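Local atomic coordinates of bottromycin amidohydrolase (Streptomyces purpureus, PDB entry 6I5S), a protein that probably hydrolyses an amide-type bond in a thiazoline-containing intermediate, acting as the gatekeeper enzyme of bottromycin biosynthesis. Residues 112-123 with 138-146. Sequence-based numbering, arbitrary orientation.
Sequences TAYRQLWGEPAH and PRPWVTAGV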
ATOM      1  N   THR A 112       7.519   4.031   2.909  1.00 25.03           N
ATOM      2  CA  THR A 112       8.585   4.547   2.090  1.00 25.07           C
ATOM      3  C   THR A 112       8.591   3.995   0.670  1.00 24.58           C
ATOM      4  O   THR A 112       9.480   4.359  -0.105  1.00 25.15           O
ATOM      5  CB  THR A 112       9.957   4.273   2.753  1.00 25.59           C
ATOM      6  OG1 THR A 112      10.133   2.888   2.998  1.00 30.36           O
ATOM      7  CG2 THR A 112      10.083   4.998   4.103  1.00 27.50           C
ATOM      8  N   ALA A 113       7.660   3.098   0.345  1.00 23.94           N
ATOM      9  CA  ALA A 113       7.488   2.570  -1.002  1.00 24.25           C
ATOM     10  C   ALA A 113       6.022   2.136  -1.153  1.00 26.30           C
ATOM     11  O   ALA A 113       5.297   1.954  -0.171  1.00 25.44           O
ATOM     12  CB  ALA A 113       8.418   1.388  -1.261  1.00 28.87           C
ATOM     13  N   TYR A 114       5.561   2.092  -2.392  1.00 24.60           N
ATOM     14  CA  TYR A 114       4.200   1.635  -2.642  1.00 22.66           C
ATOM     15  C   TYR A 114       4.154   1.002  -4.040  1.00 22.64           C
ATOM     16  O   TYR A 114       4.922   1.387  -4.937  1.00 23.33           O
ATOM     17  CB  TYR A 114       3.198   2.794  -2.526  1.00 23.33           C
ATOM     18  CG  TYR A 114       3.415   3.953  -3.524  1.00 26.82           C
ATOM     19  CD1 TYR A 114       2.676   4.048  -4.713  1.00 27.27           C
ATOM     20  CD2 TYR A 114       4.341   4.957  -3.257  1.00 26.78           C
ATOM     21  CE1 TYR A 114       2.901   5.082  -5.627  1.00 27.58           C
ATOM     22  CE2 TYR A 114       4.568   6.035  -4.159  1.00 28.91           C
ATOM     23  CZ  TYR A 114       3.821   6.105  -5.321  1.00 31.31           C
ATOM     24  OH  TYR A 114       4.020   7.104  -6.180  1.00 29.28           O
ATOM     25  N   ARG A 115       3.224   0.058  -4.200  1.00 23.53           N
ATOM     26  CA  ARG A 115       2.817  -0.436  -5.521  1.00 22.98           C
ATOM     27  C   ARG A 115       1.658   0.421  -6.010  1.00 28.70           C
ATOM     28  O   ARG A 115       0.583   0.497  -5.389  1.00 27.42           O
ATOM     29  CB  ARG A 115       2.438  -1.913  -5.500  1.00 25.08           C
ATOM     30  CG  ARG A 115       3.564  -2.813  -5.075  1.00 24.02           C
ATOM     31  CD  ARG A 115       3.281  -4.302  -5.411  1.00 26.80           C
ATOM     32  NE  ARG A 115       1.959  -4.751  -4.904  1.00 26.73           N
ATOM     33  CZ  ARG A 115       1.358  -5.895  -5.216  1.00 26.91           C
ATOM     34  NH1 ARG A 115       0.167  -6.201  -4.719  1.00 27.63           N
ATOM     35  NH2 ARG A 115       1.929  -6.809  -6.020  1.00 25.40           N
ATOM     36  N   GLN A 116       1.875   1.046  -7.143  1.00 21.31           N
ATOM     37  CA  GLN A 116       0.866   1.829  -7.852  1.00 23.57           C
ATOM     38  C   GLN A 116       0.206   0.915  -8.857  1.00 29.84           C
ATOM     39  O   GLN A 116       0.765   0.649  -9.924  1.00 27.46           O
ATOM     40  CB  GLN A 116       1.491   3.022  -8.556  1.00 22.00           C
ATOM     41  CG  GLN A 116       0.499   3.820  -9.393  1.00 31.48           C
ATOM     42  CD  GLN A 116      -0.530   4.540  -8.543  1.00 28.78           C
ATOM     43  OE1 GLN A 116      -0.278   4.877  -7.389  1.00 29.87           O
ATOM     44  NE2 GLN A 116      -1.692   4.772  -9.108  1.00 28.21           N
ATOM     45  N   LEU A 117      -0.982   0.437  -8.516  1.00 29.49           N
ATOM     46  CA  LEU A 117      -1.627  -0.604  -9.310  1.00 34.17           C
ATOM     47  C   LEU A 117      -2.527  -0.044 -10.403  1.00 45.23           C
ATOM     48  O   LEU A 117      -3.309  -0.790 -11.006  1.00 51.92           O
ATOM     49  CB  LEU A 117      -2.378  -1.569  -8.364  1.00 38.03           C
ATOM     50  CG  LEU A 117      -1.656  -2.918  -8.374  1.00 50.27           C
ATOM     51  CD1 LEU A 117      -0.211  -2.840  -7.995  1.00 32.61           C
ATOM     52  CD2 LEU A 117      -2.370  -3.880  -7.465  1.00 55.34           C
ATOM     53  N   TRP A 118      -2.399   1.234 -10.711  1.00 34.00           N
ATOM     54  CA  TRP A 118      -2.930   1.830 -11.915  1.00 34.93           C
ATOM     55  C   TRP A 118      -1.888   2.860 -12.330  1.00 32.09           C
ATOM     56  O   TRP A 118      -2.076   4.039 -12.146  1.00 34.43           O
ATOM     57  CB  TRP A 118      -4.297   2.479 -11.686  1.00 42.31           C
ATOM     58  CG  TRP A 118      -5.117   2.512 -12.879  1.00 59.54           C
ATOM     59  CD1 TRP A 118      -4.834   3.134 -14.058  1.00 55.97           C
ATOM     60  CD2 TRP A 118      -6.396   1.896 -13.032  1.00 73.21           C
ATOM     61  NE1 TRP A 118      -5.866   2.935 -14.951  1.00 66.04           N
ATOM     62  CE2 TRP A 118      -6.839   2.183 -14.340  1.00 83.26           C
ATOM     63  CE3 TRP A 118      -7.213   1.126 -12.188  1.00 79.58           C
ATOM     64  CZ2 TRP A 118      -8.067   1.730 -14.826  1.00 93.35           C
ATOM     65  CZ3 TRP A 118      -8.429   0.669 -12.674  1.00 84.05           C
ATOM     66  CH2 TRP A 118      -8.845   0.976 -13.982  1.00 94.63           C
ATOM     67  N   GLY A 119      -0.761   2.380 -12.843  1.00 29.64           N
ATOM     68  CA  GLY A 119       0.367   3.262 -13.104  1.00 26.97           C
ATOM     69  C   GLY A 119       0.211   4.082 -14.369  1.00 28.02           C
ATOM     70  O   GLY A 119      -0.383   3.677 -15.369  1.00 26.86           O
ATOM     71  N   GLU A 120       0.848   5.240 -14.334  1.00 26.16           N
ATOM     72  CA  GLU A 120       0.864   6.220 -15.427  1.00 31.53           C
ATOM     73  C   GLU A 120       2.281   6.767 -15.599  1.00 27.62           C
ATOM     74  O   GLU A 120       3.131   6.587 -14.722  1.00 26.93           O
ATOM     75  CB  GLU A 120      -0.058   7.410 -15.128  1.00 39.52           C
ATOM     76  CG  GLU A 120      -1.521   7.041 -15.072  1.00 71.52           C
ATOM     77  CD  GLU A 120      -2.438   8.257 -14.996  1.00100.37           C
ATOM     78  OE1 GLU A 120      -2.040   9.346 -15.454  1.00 99.03           O
ATOM     79  OE2 GLU A 120      -3.563   8.117 -14.473  1.00121.62           O
ATOM     80  N   PRO A 121       2.566   7.426 -16.711  1.00 24.79           N
ATOM     81  CA  PRO A 121       3.867   8.147 -16.826  1.00 26.39           C
ATOM     82  C   PRO A 121       4.174   9.075 -15.656  1.00 29.24           C
ATOM     83  O   PRO A 121       5.339   9.166 -15.269  1.00 27.89           O
ATOM     84  CB  PRO A 121       3.694   8.911 -18.133  1.00 27.43           C
ATOM     85  CG  PRO A 121       2.793   8.030 -18.951  1.00 31.25           C
ATOM     86  CD  PRO A 121       1.792   7.508 -17.964  1.00 28.36           C
ATOM     87  N   ALA A 122       3.155   9.702 -15.027  1.00 27.37           N
ATOM     88  CA  ALA A 122       3.402  10.546 -13.852  1.00 24.67           C
ATOM     89  C   ALA A 122       4.068   9.811 -12.704  1.00 26.48           C
ATOM     90  O   ALA A 122       4.856  10.408 -11.956  1.00 25.47           O
ATOM     91  CB  ALA A 122       2.107  11.170 -13.353  1.00 27.12           C
ATOM     92  N   HIS A 123       3.764   8.520 -12.517  1.00 25.72           N
ATOM     93  CA  HIS A 123       4.459   7.778 -11.489  1.00 21.92           C
ATOM     94  C   HIS A 123       5.887   7.425 -11.857  1.00 22.33           C
ATOM     95  O   HIS A 123       6.736   7.331 -10.956  1.00 26.51           O
ATOM     96  CB  HIS A 123       3.685   6.503 -11.152  1.00 25.14           C
ATOM     97  CG  HIS A 123       2.305   6.779 -10.711  1.00 29.98           C
ATOM     98  ND1 HIS A 123       1.223   6.743 -11.570  1.00 28.69           N
ATOM     99  CD2 HIS A 123       1.823   7.158  -9.498  1.00 28.34           C
ATOM    100  CE1 HIS A 123       0.137   7.089 -10.908  1.00 36.42           C
ATOM    101  NE2 HIS A 123       0.476   7.364  -9.657  1.00 28.41           N
ATOM    102  N   PRO A 138       8.155   8.571  -1.241  1.00 22.16           N
ATOM    103  CA  PRO A 138       8.253   7.113  -1.270  1.00 21.40           C
ATOM    104  C   PRO A 138       8.589   6.653  -2.683  1.00 22.92           C
ATOM    105  O   PRO A 138       8.203   7.299  -3.670  1.00 28.88           O
ATOM    106  CB  PRO A 138       6.850   6.639  -0.875  1.00 26.80           C
ATOM    107  CG  PRO A 138       6.076   7.861  -0.508  1.00 30.68           C
ATOM    108  CD  PRO A 138       6.784   9.055  -1.121  1.00 27.00           C
ATOM    109  N   ARG A 139       9.236   5.489  -2.754  1.00 24.78           N
ATOM    110  CA  ARG A 139       9.623   4.940  -4.054  1.00 27.76           C
ATOM    111  C   ARG A 139       8.456   4.158  -4.655  1.00 31.91           C
ATOM    112  O   ARG A 139       7.934   3.254  -3.994  1.00 27.48           O
ATOM    113  CB  ARG A 139      10.822   4.022  -3.851  1.00 25.65           C
ATOM    114  CG  ARG A 139      11.422   3.383  -5.134  1.00 33.06           C
ATOM    115  CD  ARG A 139      12.137   4.449  -6.007  1.00 64.40           C
ATOM    116  NE  ARG A 139      12.914   3.816  -7.073  1.00 81.85           N
ATOM    117  CZ  ARG A 139      14.229   3.932  -7.252  1.00 85.86           C
ATOM    118  NH1 ARG A 139      14.981   4.699  -6.464  1.00 83.45           N
ATOM    119  NH2 ARG A 139      14.793   3.273  -8.253  1.00 88.25           N
ATOM    120  N   PRO A 140       8.053   4.434  -5.905  1.00 26.88           N
ATOM    121  CA  PRO A 140       6.961   3.671  -6.523  1.00 24.70           C
ATOM    122  C   PRO A 140       7.414   2.430  -7.262  1.00 27.59           C
ATOM    123  O   PRO A 140       8.533   2.331  -7.790  1.00 27.29           O
ATOM    124  CB  PRO A 140       6.345   4.680  -7.504  1.00 28.92           C
ATOM    125  CG  PRO A 140       7.541   5.548  -7.932  1.00 37.70           C
ATOM    126  CD  PRO A 140       8.546   5.521  -6.786  1.00 29.64           C
ATOM    127  N   TRP A 141       6.473   1.474  -7.328  1.00 24.48           N
ATOM    128  CA  TRP A 141       6.543   0.311  -8.204  1.00 23.36           C
ATOM    129  C   TRP A 141       5.295   0.427  -9.075  1.00 25.65           C
ATOM    130  O   TRP A 141       4.183   0.513  -8.557  1.00 25.91           O
ATOM    131  CB  TRP A 141       6.590  -0.990  -7.403  1.00 24.56           C
ATOM    132  CG  TRP A 141       6.698  -2.278  -8.118  1.00 25.05           C
ATOM    133  CD1 TRP A 141       7.842  -3.004  -8.297  1.00 28.78           C
ATOM    134  CD2 TRP A 141       5.653  -3.040  -8.725  1.00 26.07           C
ATOM    135  NE1 TRP A 141       7.581  -4.161  -8.956  1.00 27.81           N
ATOM    136  CE2 TRP A 141       6.244  -4.210  -9.236  1.00 24.90           C
ATOM    137  CE3 TRP A 141       4.282  -2.841  -8.906  1.00 28.04           C
ATOM    138  CZ2 TRP A 141       5.513  -5.165  -9.928  1.00 26.45           C
ATOM    139  CZ3 TRP A 141       3.543  -3.820  -9.554  1.00 25.18           C
ATOM    140  CH2 TRP A 141       4.165  -4.951 -10.075  1.00 29.23           C
ATOM    141  N   VAL A 142       5.471   0.523 -10.392  1.00 23.51           N
ATOM    142  CA  VAL A 142       4.453   1.133 -11.242  1.00 26.55           C
ATOM    143  C   VAL A 142       3.987   0.118 -12.296  1.00 29.22           C
ATOM    144  O   VAL A 142       4.807  -0.355 -13.092  1.00 26.41           O
ATOM    145  CB  VAL A 142       5.015   2.399 -11.909  1.00 25.27           C
ATOM    146  CG1 VAL A 142       3.938   3.062 -12.735  1.00 25.64           C
ATOM    147  CG2 VAL A 142       5.622   3.320 -10.833  1.00 25.48           C
ATOM    148  N   THR A 143       2.665  -0.149 -12.378  1.00 24.72           N
ATOM    149  CA  THR A 143       2.188  -0.957 -13.496  1.00 24.17           C
ATOM    150  C   THR A 143       1.945  -0.085 -14.727  1.00 26.43           C
ATOM    151  O   THR A 143       1.782   1.136 -14.629  1.00 29.38           O
ATOM    152  CB  THR A 143       0.870  -1.682 -13.169  1.00 30.96           C
ATOM    153  OG1 THR A 143      -0.154  -0.721 -12.915  1.00 30.21           O
ATOM    154  CG2 THR A 143       1.025  -2.518 -11.977  1.00 29.53           C
ATOM    155  N   ALA A 144       1.973  -0.710 -15.897  1.00 28.64           N
ATOM    156  CA  ALA A 144       1.682  -0.026 -17.146  1.00 26.11           C
ATOM    157  C   ALA A 144       0.161   0.056 -17.303  1.00 30.36           C
ATOM    158  O   ALA A 144      -0.455  -0.635 -18.120  1.00 31.96           O
ATOM    159  CB  ALA A 144       2.310  -0.757 -18.328  1.00 29.30           C
ATOM    160  N   GLY A 145      -0.438   0.941 -16.523  1.00 31.07           N
ATOM    161  CA  GLY A 145      -1.873   1.061 -16.592  1.00 29.20           C
ATOM    162  C   GLY A 145      -2.496  -0.242 -16.100  1.00 31.60           C
ATOM    163  O   GLY A 145      -1.925  -0.959 -15.272  1.00 30.46           O
ATOM    164  N   VAL A 146      -3.635  -0.579 -16.667  1.00 30.38           N
ATOM    165  CA  VAL A 146      -4.340  -1.818 -16.329  1.00 29.97           C
ATOM    166  C   VAL A 146      -4.847  -2.399 -17.645  1.00 29.82           C
ATOM    167  O   VAL A 146      -5.343  -1.667 -18.513  1.00 35.59           O
ATOM    168  CB  VAL A 146      -5.515  -1.634 -15.339  1.00 38.43           C
ATOM    169  CG1 VAL A 146      -5.025  -1.099 -13.994  1.00 42.62           C
ATOM    170  CG2 VAL A 146      -6.581  -0.781 -15.923  1.00 60.12           C
TER
HETATM  171  O   HOH W   1       6.631   8.423  -5.585  1.00 34.80           O
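Arg115 and Trp141 sit abreast on the same face of two parallel strands, and the arginine's aliphatic chain runs over one face of the indole, with Arg115 CD 3.9 Å from Trp141 CE3. Its guanidinium lies too far along for more than a weak cation-pi attraction; a salt bridge to Glu228 and the carbonyl of Ala93 hold it. On the opposite face of the sheet, one face of the Tyr114 ring lies over Pro140, and Pro140 CB comes within 3.6 Å of Tyr114 CZ, while Pro138 CB meets the ring edge in plane. CG of Tyr114 stands between the backbone N and the carbonyl carbon (chi1 61°), which brings the ring over Pro140 and its edge against Pro138; a water joins its OH to Pro138 O. Further along, the two methyls of Val142 pack on His123 CB, and CG1 also reaches Gly119 CA.

Between the two faces, the strands exchange backbone bonds such as Gln116 N to Trp141 O at 2.8 Å, and Thr143 N, just past the strand, continues the pattern to Gln116 O at 3.2 Å. Thr143 OG1 accepts from Gly119 N (3.2 Å) and donates to Gly145 O, linking both turns. Gln116 donates from NE2 to Trp118 O and accepts from Val97 N at OE1, and Gln116 CG lies over the centre of the His123 ring. That imidazole accepts Glu120 N at ND1 and donates from NE2 to Val97 O.

This is a beta-alpha-beta unit, presumably with the usual right-handed crossover, closed by helix 121-132, as expected in an amidohydrolase barrel. Leu117 touches zinc ligand His94, and its carbonyl O accepts a hydrogen bond from NZ of the carboxylated lysine at position 183, a ligand of both zinc sites, so the hydrogen-bonded turn probably helps position the dinuclear zinc centre.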